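Local coordinates for globin protein (Ramazzottius varieornatus, PDB 5ZIQ) that binds heme b with two axial histidines on its iron and may bind or carry oxygen as other globins do, though its function is not established, at residues A[105-108]-A[109-113]; A[126-129]-A[130-133]; A[134-137]-A[138-141]; A[144-148]-A[149-153]; A[152-155]-A[156-160]. All coordinates share one frame; numbering follows the deposited sequence.

How the contacts relate
The five contacts are local: each joins neighbouring residues along a helix or, in contact 4, at the start of one, and they follow one another along an all-helical globin chain. Contact 1 lies on helix 102-115; contacts 2 and 3 adjoin on helix 127-142, their centres about 12 Å apart; contact 4 starts helix 148-170 and shares Arg152 and Ile153 with contact 5. Ile158 of contact 5 meets Glu131 of contact 2 and Leu134, Val135 and Leu138 of contact 3, and Trp160 ties contact 5 to the leucines of contact 1. Contacts 1 and 2 thus line the heme pocket, while contacts 3, 4 and 5 join helices 127-142 and 148-170 beyond it.

Contact 1: residues A[105-108]-A[109-113]; sequences LLTN and LKRVG. With HEM (protoporphyrin IX containing Fe), chain E; SO4 (sulfate ion), chain G.
Leu105 and Leu109, one turn apart on helix 102-115, lie side by side and point the same way, Leu105 CD1 resting 3.8 Å from Leu109 CD1. Both are buried, and both lean on Trp160 of helix 148-170, so branched aliphatic groups suit this flank. With CG anti to the backbone N (chi1 174°), Leu105 sends its CD1 branch forward to Leu109, while CD2 turns to Trp160. Next to them Val112 turns CG1 to the heme, 3.7 Å from HEM CHD; its own O accepts a hydrogen bond from the axial ligand His116.

The other flank is looser and polar. Thr107 and Arg111 run alongside each other, but Thr107 CG2 comes no closer than 3.9 Å to Arg111 NH1. A water joins Asn108 to the same arginine: it donates to Asn108 OD1 and accepts from Arg111 NH1, 2.8 Å from both. Elsewhere along the guanidinium edge, Arg111 NE and NH2 both donate to one sulfate oxygen, SO4 O1, at 3.1 and 2.9 Å, in bent bonds. The sulfate probably came from the crystallisation liquor, so without it this positive group would probably meet solvent or another anion, while the hydrocarbon flank stays committed to core and heme.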
# COMPACT_ATOMS: atom_id res chain seq x y z
N LEU A 105 -10.47 -4.34 10.13
CA LEU A 105 -9.68 -4.36 8.88
C LEU A 105 -10.58 -3.98 7.70
O LEU A 105 -10.23 -3.11 6.89
CB LEU A 105 -9.08 -5.76 8.72
CG LEU A 105 -8.31 -6.19 7.49
CD1 LEU A 105 -7.11 -5.30 7.30
CD2 LEU A 105 -7.85 -7.60 7.76
N LEU A 106 -11.79 -4.56 7.66
CA LEU A 106 -12.73 -4.23 6.58
C LEU A 106 -13.21 -2.78 6.63
O LEU A 106 -13.26 -2.12 5.60
CB LEU A 106 -13.91 -5.20 6.58
CG LEU A 106 -13.59 -6.67 6.26
CD1 LEU A 106 -14.82 -7.52 6.54
CD2 LEU A 106 -13.11 -6.86 4.83
N THR A 107 -13.54 -2.28 7.82
CA THR A 107 -13.93 -0.88 8.02
C THR A 107 -12.82 0.04 7.49
O THR A 107 -13.08 0.99 6.72
CB THR A 107 -14.18 -0.62 9.52
OG1 THR A 107 -15.34 -1.37 9.93
CG2 THR A 107 -14.40 0.89 9.81
N ASN A 108 -11.58 -0.26 7.85
CA ASN A 108 -10.46 0.61 7.51
C ASN A 108 -10.18 0.61 6.02
O ASN A 108 -9.99 1.68 5.43
CB ASN A 108 -9.22 0.22 8.30
CG ASN A 108 -9.33 0.54 9.78
OD1 ASN A 108 -10.10 1.43 10.17
ND2 ASN A 108 -8.59 -0.19 10.60
N LEU A 109 -10.18 -0.57 5.40
CA LEU A 109 -9.90 -0.65 3.97
C LEU A 109 -11.01 -0.05 3.12
O LEU A 109 -10.75 0.65 2.14
CB LEU A 109 -9.57 -2.07 3.54
CG LEU A 109 -8.27 -2.63 4.14
CD1 LEU A 109 -8.25 -4.13 3.88
CD2 LEU A 109 -7.03 -1.93 3.57
N LYS A 110 -12.27 -0.29 3.49
CA LYS A 110 -13.36 0.31 2.72
C LYS A 110 -13.34 1.84 2.84
O LYS A 110 -13.60 2.53 1.86
CB LYS A 110 -14.73 -0.26 3.13
CG LYS A 110 -14.89 -1.73 2.76
CD LYS A 110 -16.16 -2.34 3.31
CE LYS A 110 -16.08 -3.85 3.27
NZ LYS A 110 -17.34 -4.49 3.76
N ARG A 111 -12.97 2.37 4.01
CA ARG A 111 -12.81 3.83 4.14
C ARG A 111 -11.77 4.40 3.15
O ARG A 111 -12.04 5.42 2.50
CB ARG A 111 -12.43 4.21 5.57
CG ARG A 111 -12.13 5.70 5.72
CD ARG A 111 -12.04 6.15 7.15
NE ARG A 111 -13.38 6.20 7.73
CZ ARG A 111 -13.81 5.44 8.72
NH1 ARG A 111 -13.02 4.52 9.28
NH2 ARG A 111 -15.06 5.58 9.15
N VAL A 112 -10.63 3.72 2.99
CA VAL A 112 -9.58 4.17 2.05
C VAL A 112 -10.20 4.29 0.66
O VAL A 112 -10.01 5.30 -0.03
CB VAL A 112 -8.41 3.17 2.01
CG1 VAL A 112 -7.44 3.50 0.88
CG2 VAL A 112 -7.67 3.14 3.34
N GLY A 113 -10.96 3.28 0.25
CA GLY A 113 -11.60 3.32 -1.07
C GLY A 113 -12.57 4.48 -1.20
O GLY A 113 -12.53 5.20 -2.21
CHA HEM E . -5.65 10.10 -0.68
CHB HEM E . -3.82 9.22 -5.07
CHC HEM E . -4.30 4.43 -4.10
CHD HEM E . -4.37 5.60 0.60
C1A HEM E . -5.19 10.28 -1.96
C2A HEM E . -5.18 11.51 -2.66
C3A HEM E . -4.67 11.27 -3.90
C4A HEM E . -4.35 9.89 -3.98
CMA HEM E . -4.45 12.29 -4.99
CAA HEM E . -5.66 12.83 -2.12
CBA HEM E . -4.52 13.86 -2.06
CGA HEM E . -3.51 13.46 -1.00
O1A HEM E . -3.90 13.14 0.14
O2A HEM E . -2.30 13.45 -1.27
C1B HEM E . -3.85 7.82 -5.21
C2B HEM E . -3.58 7.14 -6.42
C3B HEM E . -3.71 5.80 -6.18
C4B HEM E . -4.06 5.66 -4.75
CMB HEM E . -3.23 7.79 -7.74
CAB HEM E . -3.52 4.70 -7.14
CBB HEM E . -2.47 4.70 -7.95
C1C HEM E . -4.26 4.31 -2.72
C2C HEM E . -4.03 3.14 -1.99
C3C HEM E . -4.02 3.49 -0.64
C4C HEM E . -4.27 4.88 -0.56
CMC HEM E . -3.81 1.77 -2.56
CAC HEM E . -3.80 2.63 0.53
CBC HEM E . -3.75 1.32 0.45
C1D HEM E . -4.79 6.93 0.59
C2D HEM E . -5.16 7.62 1.84
C3D HEM E . -5.52 8.87 1.48
C4D HEM E . -5.37 8.94 0.02
CMD HEM E . -5.14 7.02 3.23
CAD HEM E . -5.99 9.98 2.41
CBD HEM E . -7.51 10.06 2.32
CGD HEM E . -8.05 11.14 3.22
O1D HEM E . -7.33 11.62 4.12
O2D HEM E . -9.22 11.56 3.06
NA HEM E . -4.71 9.29 -2.79
NB HEM E . -4.14 6.90 -4.28
NC HEM E . -4.42 5.34 -1.83
ND HEM E . -4.93 7.76 -0.47
FE HEM E . -4.57 7.35 -2.30
S SO4 G . -16.08 8.40 6.32
O1 SO4 G . -16.28 7.07 6.94
O2 SO4 G . -15.27 8.26 5.09
O3 SO4 G . -17.40 8.98 5.98
O4 SO4 G . -15.36 9.28 7.27
O HOH W 1 -10.29 3.94 8.94

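Contact 2: residues A[126-129]-A[130-133]; sequences YFER and MEKC. With HEM (protoporphyrin IX containing Fe), chain E.
Glu128 and Glu131 cross obliquely, their carboxylate planes 59° apart, with Glu128 CG 3.9 Å from Glu131 CD. Their acids stay apart, Glu128 OE2 lying 4.5 Å from Glu131 OE1, and a water bridges them, donating to Glu131 OE2 at 2.7 Å and only weakly to Glu128 OE2. Glu131 OE2 is also hydrogen-bonded to Thr162 of helix 148-170, and if both acids are ionised, the water and Thr162 would probably ease their repulsion. An alanine in place of Glu131 is likely to leave Thr162 without this partner and open a gap beside Glu128 CG.

Here helix 127-142 of the globin fold begins, at the heme. Its first turn is weakly bonded: Met130 N donates to Phe127 O and Glu131 N to Glu128 O, i to i+3, each donor above the carbonyl plane. Facing the porphyrin, Phe127 brings CD1 to 3.7 Å from HEM CHC, and its ring meets the axial ligand His116 edge-to-face. Met130, with CG anti to the backbone N (chi1 -165°), then bends twice, its flexible thioether chain laying CE 3.9 Å from HEM C4B while CB packs against HEM CMC. Tyr126 CD1 lies over one face of the Arg129 guanidinium, toward its rim.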
# COMPACT_ATOMS: atom_id res chain seq x y z
N TYR A 126 -7.18 2.42 -10.86
CA TYR A 126 -5.87 2.89 -10.38
C TYR A 126 -5.40 2.19 -9.11
O TYR A 126 -4.21 2.10 -8.90
CB TYR A 126 -5.83 4.40 -10.17
CG TYR A 126 -6.07 5.24 -11.41
CD1 TYR A 126 -5.95 4.69 -12.71
CD2 TYR A 126 -6.36 6.60 -11.29
CE1 TYR A 126 -6.15 5.48 -13.85
CE2 TYR A 126 -6.57 7.39 -12.42
CZ TYR A 126 -6.46 6.83 -13.69
OH TYR A 126 -6.66 7.63 -14.81
N PHE A 127 -6.30 1.71 -8.26
CA PHE A 127 -5.85 1.11 -7.00
C PHE A 127 -4.82 -0.01 -7.22
O PHE A 127 -3.80 -0.07 -6.53
CB PHE A 127 -7.00 0.57 -6.17
CG PHE A 127 -7.93 1.63 -5.62
CD1 PHE A 127 -7.48 2.58 -4.68
CD2 PHE A 127 -9.26 1.65 -6.02
CE1 PHE A 127 -8.37 3.53 -4.17
CE2 PHE A 127 -10.15 2.59 -5.51
CZ PHE A 127 -9.71 3.53 -4.58
N GLU A 128 -5.07 -0.87 -8.21
CA GLU A 128 -4.17 -1.98 -8.52
C GLU A 128 -2.74 -1.51 -8.87
O GLU A 128 -1.78 -2.23 -8.63
CB GLU A 128 -4.77 -2.87 -9.63
CG GLU A 128 -4.02 -4.18 -9.88
CD GLU A 128 -4.69 -5.06 -10.93
OE1 GLU A 128 -5.49 -4.53 -11.76
OE2 GLU A 128 -4.42 -6.28 -10.94
N ARG A 129 -2.61 -0.29 -9.39
CA ARG A 129 -1.29 0.27 -9.71
C ARG A 129 -0.42 0.43 -8.47
O ARG A 129 0.80 0.35 -8.54
CB ARG A 129 -1.44 1.62 -10.43
CG ARG A 129 -2.07 1.49 -11.81
CD ARG A 129 -2.28 2.84 -12.46
NE ARG A 129 -2.66 2.66 -13.86
CZ ARG A 129 -2.72 3.65 -14.76
NH1 ARG A 129 -3.05 3.37 -16.02
NH2 ARG A 129 -2.44 4.90 -14.42
N MET A 130 -1.04 0.65 -7.32
CA MET A 130 -0.29 0.80 -6.09
C MET A 130 0.31 -0.54 -5.65
O MET A 130 1.34 -0.54 -4.97
CB MET A 130 -1.17 1.39 -4.99
CG MET A 130 -0.40 1.92 -3.78
SD MET A 130 0.77 3.23 -4.13
CE MET A 130 -0.31 4.61 -4.52
N GLU A 131 -0.31 -1.66 -6.04
CA GLU A 131 0.20 -3.01 -5.69
C GLU A 131 1.64 -3.25 -6.10
O GLU A 131 2.44 -3.66 -5.28
CB GLU A 131 -0.66 -4.13 -6.29
CG GLU A 131 -2.11 -4.09 -5.88
CD GLU A 131 -2.88 -5.29 -6.37
OE1 GLU A 131 -2.31 -6.24 -6.97
OE2 GLU A 131 -4.09 -5.29 -6.16
N LYS A 132 1.95 -2.99 -7.38
CA LYS A 132 3.31 -3.16 -7.91
C LYS A 132 4.28 -2.27 -7.16
O LYS A 132 5.42 -2.64 -6.97
CB LYS A 132 3.39 -2.84 -9.41
CG LYS A 132 3.09 -4.01 -10.35
CD LYS A 132 2.86 -3.56 -11.80
CE LYS A 132 4.12 -3.66 -12.65
NZ LYS A 132 3.80 -3.90 -14.07
N CYS A 133 3.81 -1.09 -6.74
CA CYS A 133 4.66 -0.14 -6.02
C CYS A 133 4.99 -0.62 -4.62
O CYS A 133 6.13 -0.51 -4.19
CB CYS A 133 4.02 1.24 -5.98
SG CYS A 133 3.76 1.89 -7.64
CHA HEM E . -5.65 10.10 -0.68
CHB HEM E . -3.82 9.22 -5.07
CHC HEM E . -4.30 4.43 -4.10
CHD HEM E . -4.37 5.60 0.60
C1A HEM E . -5.19 10.28 -1.96
C2A HEM E . -5.18 11.51 -2.66
C3A HEM E . -4.67 11.27 -3.90
C4A HEM E . -4.35 9.89 -3.98
CMA HEM E . -4.45 12.29 -4.99
CAA HEM E . -5.66 12.83 -2.12
CBA HEM E . -4.52 13.86 -2.06
CGA HEM E . -3.51 13.46 -1.00
O1A HEM E . -3.90 13.14 0.14
O2A HEM E . -2.30 13.45 -1.27
C1B HEM E . -3.85 7.82 -5.21
C2B HEM E . -3.58 7.14 -6.42
C3B HEM E . -3.71 5.80 -6.18
C4B HEM E . -4.06 5.66 -4.75
CMB HEM E . -3.23 7.79 -7.74
CAB HEM E . -3.52 4.70 -7.14
CBB HEM E . -2.47 4.70 -7.95
C1C HEM E . -4.26 4.31 -2.72
C2C HEM E . -4.03 3.14 -1.99
C3C HEM E . -4.02 3.49 -0.64
C4C HEM E . -4.27 4.88 -0.56
CMC HEM E . -3.81 1.77 -2.56
CAC HEM E . -3.80 2.63 0.53
CBC HEM E . -3.75 1.32 0.45
C1D HEM E . -4.79 6.93 0.59
C2D HEM E . -5.16 7.62 1.84
C3D HEM E . -5.52 8.87 1.48
C4D HEM E . -5.37 8.94 0.02
CMD HEM E . -5.14 7.02 3.23
CAD HEM E . -5.99 9.98 2.41
CBD HEM E . -7.51 10.06 2.32
CGD HEM E . -8.05 11.14 3.22
O1D HEM E . -7.33 11.62 4.12
O2D HEM E . -9.22 11.56 3.06
NA HEM E . -4.71 9.29 -2.79
NB HEM E . -4.14 6.90 -4.28
NC HEM E . -4.42 5.34 -1.83
ND HEM E . -4.93 7.76 -0.47
FE HEM E . -4.57 7.35 -2.30
O HOH W 2 0.16 -3.23 -9.69
O HOH W 3 -5.76 -6.66 -7.81

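Contact 3: residues A[134-137]-A[138-141]; sequences LVFA and LQTT
Regular i to i+4 bonds carry the backbone from Leu134-Ala137 into Leu138-Thr141, Leu138 N to Leu134 O and Gln139 N to Val135 O both at 2.8 Å and nearly straight. Two threonines add a second bond to the carbonyl one turn back. Thr140 OG1 donates to Phe136 O at 2.7 Å, and Thr140 N reaches that oxygen from the opposite face of the carbonyl plane. Thr141 repeats the pattern, its OG1 donating to Ala137 O at 2.8 Å. In both, OG1 sits anti to the carbonyl carbon (chi1 -51° in Thr140), which aims it back along the helix; a hydroxyl on so exposed a flank finds its acceptor within its own helix.

Thr140 OG1 also lies 3.4 Å above the plane of the Phe136 ring, over its centre. The hydroxyl hydrogen goes to Phe136 O, so the oxygen simply packs on the ring. Lys52 of helix 42-56 makes a cation-pi contact with the same ring, which suits a partly exposed aromatic residue.

The buried flank faces the interior of the globin fold. Leu138 lies across Leu134, its CD1 3.9 Å from Leu134 CG, and both leucines touch Phe38 of helix 25-38 and Ile158 of helix 148-170. Ala137, with only a methyl to place, allows Phe38 and Met49 to come close. On the flank facing Tyr146, Val135 CG1 lies across the end of Gln139, 4.1 Å from its amide carbon CD, leaving the long amide side chain toward the surface.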
# COMPACT_ATOMS: atom_id res chain seq x y z
N LEU A 134 3.98 -1.16 -3.92
CA LEU A 134 4.23 -1.79 -2.63
C LEU A 134 5.14 -2.99 -2.77
O LEU A 134 6.08 -3.14 -2.00
CB LEU A 134 2.91 -2.19 -1.93
CG LEU A 134 3.10 -2.87 -0.57
CD1 LEU A 134 3.92 -2.05 0.43
CD2 LEU A 134 1.72 -3.18 -0.01
N VAL A 135 4.88 -3.84 -3.77
CA VAL A 135 5.79 -4.97 -4.05
C VAL A 135 7.23 -4.51 -4.28
O VAL A 135 8.18 -5.08 -3.73
CB VAL A 135 5.26 -5.83 -5.22
CG1 VAL A 135 6.31 -6.80 -5.73
CG2 VAL A 135 4.00 -6.57 -4.78
N PHE A 136 7.40 -3.45 -5.08
CA PHE A 136 8.72 -2.87 -5.31
C PHE A 136 9.40 -2.48 -4.00
O PHE A 136 10.58 -2.79 -3.79
CB PHE A 136 8.66 -1.67 -6.25
CG PHE A 136 9.99 -1.01 -6.46
CD1 PHE A 136 10.99 -1.63 -7.22
CD2 PHE A 136 10.26 0.22 -5.87
CE1 PHE A 136 12.21 -1.02 -7.40
CE2 PHE A 136 11.50 0.85 -6.05
CZ PHE A 136 12.47 0.22 -6.81
N ALA A 137 8.67 -1.78 -3.14
CA ALA A 137 9.24 -1.35 -1.87
C ALA A 137 9.59 -2.55 -0.99
O ALA A 137 10.64 -2.56 -0.35
CB ALA A 137 8.31 -0.40 -1.14
N LEU A 138 8.70 -3.55 -0.97
CA LEU A 138 8.98 -4.80 -0.24
C LEU A 138 10.24 -5.51 -0.75
O LEU A 138 11.10 -5.85 0.03
CB LEU A 138 7.77 -5.74 -0.30
CG LEU A 138 6.57 -5.33 0.57
CD1 LEU A 138 5.33 -6.06 0.09
CD2 LEU A 138 6.85 -5.60 2.05
N GLN A 139 10.34 -5.70 -2.07
CA GLN A 139 11.52 -6.36 -2.68
C GLN A 139 12.79 -5.62 -2.33
O GLN A 139 13.78 -6.22 -1.91
CB GLN A 139 11.44 -6.34 -4.19
CG GLN A 139 10.37 -7.20 -4.80
CD GLN A 139 10.36 -7.14 -6.31
OE1 GLN A 139 10.48 -6.06 -6.92
NE2 GLN A 139 10.22 -8.29 -6.93
N THR A 140 12.76 -4.31 -2.53
CA THR A 140 13.95 -3.47 -2.38
C THR A 140 14.41 -3.43 -0.93
O THR A 140 15.61 -3.53 -0.64
CB THR A 140 13.70 -2.04 -2.92
OG1 THR A 140 13.16 -2.12 -4.24
CG2 THR A 140 14.99 -1.23 -2.97
N THR A 141 13.46 -3.33 -0.02
CA THR A 141 13.77 -3.16 1.39
C THR A 141 14.14 -4.49 2.03
O THR A 141 15.12 -4.58 2.78
CB THR A 141 12.58 -2.53 2.13
OG1 THR A 141 12.26 -1.27 1.51
CG2 THR A 141 12.86 -2.33 3.60

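Contact 4: residues A[144-148]-A[149-153]; sequences DAYTE and NMERI
One face of the Tyr146 ring lies against the start of helix 148-170, with Glu151 N over it, and Tyr146 CZ is 3.8 Å from Glu151 CA. The carboxylate of Glu151 is turned just 23° from the ring plane, Glu151 CG lying 3.5 Å from Tyr146 OH. A water links the same two residues, donating to Tyr146 O and to Glu151 OE1, while Glu151 OE2 forms a salt bridge with Lys155. The ring also touches Val135, Leu138 and Gln139 of helix 127-142, which suits a large flat side chain between two helices. With an alanine in place of Tyr146, Glu151 is likely to lose the ring packed on its CB and CG, opening a gap toward Val135 and Leu138.

The Arg152 guanidinium has Ile153 CG1 over one face and Asn149 OD1 at its edge, in the guanidinium plane, where Arg152 NH2 donates at 2.8 Å, almost straight (170°); Arg152 NH1 pairs with Asp27.

Thr147 holds OG1 between the backbone N and the carbonyl carbon (chi1 60°), placed to accept from Met150 N at 3.1 Å. Glu151 N donates to Thr147 O. After the inverse gamma turn centred on Tyr146, this is the classic threonine N-cap, here opening the last helix of the globin fold.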
# COMPACT_ATOMS: atom_id res chain seq x y z
N ASP A 144 17.07 -10.09 0.20
CA ASP A 144 17.01 -11.58 0.25
C ASP A 144 15.91 -12.16 1.13
O ASP A 144 15.51 -13.32 0.93
CB ASP A 144 18.37 -12.20 0.63
CG ASP A 144 19.41 -12.06 -0.47
OD1 ASP A 144 19.12 -11.46 -1.53
OD2 ASP A 144 20.54 -12.54 -0.26
N ALA A 145 15.41 -11.38 2.09
CA ALA A 145 14.27 -11.79 2.90
C ALA A 145 12.96 -11.82 2.10
O ALA A 145 11.99 -12.40 2.56
CB ALA A 145 14.11 -10.90 4.14
N TYR A 146 12.92 -11.20 0.93
CA TYR A 146 11.76 -11.32 0.03
C TYR A 146 11.90 -12.63 -0.76
O TYR A 146 12.33 -12.68 -1.92
CB TYR A 146 11.63 -10.10 -0.88
CG TYR A 146 10.35 -10.03 -1.68
CD1 TYR A 146 9.16 -9.57 -1.09
CD2 TYR A 146 10.33 -10.40 -3.01
CE1 TYR A 146 7.99 -9.50 -1.83
CE2 TYR A 146 9.17 -10.30 -3.77
CZ TYR A 146 8.00 -9.86 -3.17
OH TYR A 146 6.86 -9.76 -3.92
N THR A 147 11.57 -13.72 -0.07
CA THR A 147 11.70 -15.07 -0.60
C THR A 147 10.55 -15.38 -1.56
O THR A 147 9.58 -14.62 -1.63
CB THR A 147 11.67 -16.11 0.55
OG1 THR A 147 10.43 -15.98 1.24
CG2 THR A 147 12.81 -15.88 1.55
N GLU A 148 10.65 -16.49 -2.28
CA GLU A 148 9.56 -16.95 -3.13
C GLU A 148 8.28 -17.17 -2.31
O GLU A 148 7.18 -16.85 -2.76
CB GLU A 148 9.95 -18.23 -3.85
CG GLU A 148 11.00 -18.03 -4.93
CD GLU A 148 11.16 -19.25 -5.82
OE1 GLU A 148 11.07 -19.10 -7.05
OE2 GLU A 148 11.37 -20.36 -5.29
N ASN A 149 8.44 -17.70 -1.09
CA ASN A 149 7.30 -17.91 -0.21
C ASN A 149 6.64 -16.58 0.17
O ASN A 149 5.40 -16.44 0.13
CB ASN A 149 7.71 -18.68 1.04
CG ASN A 149 6.53 -19.12 1.88
OD1 ASN A 149 5.64 -19.83 1.41
ND2 ASN A 149 6.48 -18.66 3.13
N MET A 150 7.45 -15.60 0.56
CA MET A 150 6.88 -14.30 0.89
C MET A 150 6.24 -13.62 -0.30
O MET A 150 5.21 -12.97 -0.14
CB MET A 150 7.91 -13.36 1.55
CG MET A 150 8.26 -13.67 3.01
SD MET A 150 6.87 -14.19 4.02
CE MET A 150 5.70 -12.84 3.88
N GLU A 151 6.85 -13.73 -1.48
CA GLU A 151 6.27 -13.20 -2.71
C GLU A 151 4.85 -13.74 -2.92
O GLU A 151 3.92 -12.98 -3.22
CB GLU A 151 7.15 -13.54 -3.92
CG GLU A 151 6.60 -12.97 -5.22
CD GLU A 151 7.54 -13.12 -6.41
OE1 GLU A 151 8.70 -13.53 -6.21
OE2 GLU A 151 7.11 -12.81 -7.54
N ARG A 152 4.70 -15.05 -2.78
CA ARG A 152 3.40 -15.71 -2.93
C ARG A 152 2.39 -15.11 -1.94
O ARG A 152 1.26 -14.76 -2.32
CB ARG A 152 3.54 -17.22 -2.70
CG ARG A 152 2.23 -18.01 -2.75
CD ARG A 152 2.45 -19.46 -2.35
NE ARG A 152 2.97 -19.65 -1.00
CZ ARG A 152 2.23 -19.63 0.10
NH1 ARG A 152 0.92 -19.47 0.06
NH2 ARG A 152 2.83 -19.78 1.28
N ILE A 153 2.80 -15.01 -0.68
CA ILE A 153 1.89 -14.54 0.39
C ILE A 153 1.53 -13.08 0.17
O ILE A 153 0.35 -12.70 0.30
CB ILE A 153 2.52 -14.75 1.79
CG1 ILE A 153 2.62 -16.26 2.07
CG2 ILE A 153 1.79 -13.95 2.90
CD1 ILE A 153 3.54 -16.62 3.22
O HOH W 4 11.15 -13.75 -4.46

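Contact 5: residues A[152-155]-A[156-160]; sequences RIYK and IWISW
Ile158 climbs back over the carbonyl of Tyr154, one turn earlier. Its CB lies 3.2 Å from Tyr154 O, CG1 comes to 3.1 Å from that same oxygen, and CD1 stays 3.5 Å from Tyr154 O and reaches to 4.1 Å from Tyr154 CB. This path follows from CG1 standing anti to the carbonyl carbon (chi1 -65°), with chi2 extended. Beneath it, Ile158 N donates to Tyr154 O at 2.7 Å, so the aliphatic chain probably shields this short backbone bond from water. Past Tyr154, the CD1 tip reaches Leu134 and Val135 of helix 127-142, and the CG2 branch packs on Glu131 CG of that helix.

These residues form the inner flank of helix 148-170, the long last helix of the globin fold. Trp157 brings CE3 to the edge of the Tyr154 ring, 4.3 Å from Tyr154 CD1, a loose packing contact. Both are buried: Tyr154 fills the core with its ring while its OH bonds to Ser34, which suits a tyrosine, and Trp157 spreads its indole against Leu31 of helix 25-38 and Tyr92 of helix 79-97.

The outer flank is more open: Ile156 runs alongside Arg152, with Ile156 CD1 4.0 Å from Arg152 NH1, and Ser159 N donates to Lys155 O.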
# COMPACT_ATOMS: atom_id res chain seq x y z
N ARG A 152 4.70 -15.05 -2.78
CA ARG A 152 3.40 -15.71 -2.93
C ARG A 152 2.39 -15.11 -1.94
O ARG A 152 1.26 -14.76 -2.32
CB ARG A 152 3.54 -17.22 -2.70
CG ARG A 152 2.23 -18.01 -2.75
CD ARG A 152 2.45 -19.46 -2.35
NE ARG A 152 2.97 -19.65 -1.00
CZ ARG A 152 2.23 -19.63 0.10
NH1 ARG A 152 0.92 -19.47 0.06
NH2 ARG A 152 2.83 -19.78 1.28
N ILE A 153 2.80 -15.01 -0.68
CA ILE A 153 1.89 -14.54 0.39
C ILE A 153 1.53 -13.08 0.17
O ILE A 153 0.35 -12.70 0.30
CB ILE A 153 2.52 -14.75 1.79
CG1 ILE A 153 2.62 -16.26 2.07
CG2 ILE A 153 1.79 -13.95 2.90
CD1 ILE A 153 3.54 -16.62 3.22
N TYR A 154 2.53 -12.25 -0.15
CA TYR A 154 2.24 -10.83 -0.40
C TYR A 154 1.29 -10.63 -1.58
O TYR A 154 0.42 -9.78 -1.52
CB TYR A 154 3.52 -10.00 -0.60
CG TYR A 154 4.17 -9.56 0.71
CD1 TYR A 154 3.50 -8.72 1.62
CD2 TYR A 154 5.47 -9.98 1.04
CE1 TYR A 154 4.10 -8.33 2.81
CE2 TYR A 154 6.08 -9.58 2.25
CZ TYR A 154 5.38 -8.76 3.12
OH TYR A 154 5.97 -8.35 4.31
N LYS A 155 1.43 -11.45 -2.63
CA LYS A 155 0.55 -11.30 -3.79
C LYS A 155 -0.90 -11.60 -3.36
O LYS A 155 -1.81 -10.86 -3.75
CB LYS A 155 1.02 -12.19 -4.93
CG LYS A 155 2.22 -11.61 -5.68
CD LYS A 155 2.69 -12.60 -6.73
CE LYS A 155 3.85 -12.03 -7.54
NZ LYS A 155 4.40 -13.03 -8.50
N ILE A 156 -1.10 -12.63 -2.53
CA ILE A 156 -2.45 -12.97 -2.07
C ILE A 156 -3.03 -11.86 -1.20
O ILE A 156 -4.18 -11.40 -1.38
CB ILE A 156 -2.44 -14.28 -1.23
CG1 ILE A 156 -2.04 -15.47 -2.11
CG2 ILE A 156 -3.82 -14.51 -0.57
CD1 ILE A 156 -1.73 -16.75 -1.33
N TRP A 157 -2.23 -11.42 -0.24
CA TRP A 157 -2.71 -10.46 0.75
C TRP A 157 -2.89 -9.08 0.12
O TRP A 157 -3.91 -8.41 0.35
CB TRP A 157 -1.75 -10.43 1.95
CG TRP A 157 -2.11 -9.40 2.98
CD1 TRP A 157 -3.05 -9.50 3.96
CD2 TRP A 157 -1.51 -8.13 3.13
NE1 TRP A 157 -3.06 -8.36 4.73
CE2 TRP A 157 -2.12 -7.49 4.24
CE3 TRP A 157 -0.49 -7.45 2.42
CZ2 TRP A 157 -1.76 -6.20 4.66
CZ3 TRP A 157 -0.13 -6.16 2.85
CH2 TRP A 157 -0.78 -5.55 3.95
N ILE A 158 -1.93 -8.63 -0.68
CA ILE A 158 -2.08 -7.31 -1.32
C ILE A 158 -3.30 -7.31 -2.24
O ILE A 158 -4.07 -6.34 -2.22
CB ILE A 158 -0.80 -6.89 -2.09
CG1 ILE A 158 0.35 -6.68 -1.10
CG2 ILE A 158 -1.03 -5.61 -2.90
CD1 ILE A 158 1.71 -6.54 -1.75
N SER A 159 -3.49 -8.38 -3.01
CA SER A 159 -4.69 -8.50 -3.87
C SER A 159 -5.99 -8.40 -3.07
O SER A 159 -6.90 -7.67 -3.45
CB SER A 159 -4.67 -9.81 -4.66
OG SER A 159 -3.67 -9.76 -5.65
N TRP A 160 -6.03 -9.10 -1.93
CA TRP A 160 -7.22 -9.10 -1.09
C TRP A 160 -7.49 -7.69 -0.55
O TRP A 160 -8.63 -7.21 -0.59
CB TRP A 160 -7.04 -10.13 0.02
CG TRP A 160 -8.18 -10.22 0.98
CD1 TRP A 160 -9.28 -11.04 0.88
CD2 TRP A 160 -8.34 -9.49 2.19
NE1 TRP A 160 -10.11 -10.85 1.97
CE2 TRP A 160 -9.55 -9.91 2.79
CE3 TRP A 160 -7.56 -8.51 2.85
CZ2 TRP A 160 -10.02 -9.39 3.99
CZ3 TRP A 160 -8.03 -7.99 4.05
CH2 TRP A 160 -9.25 -8.43 4.61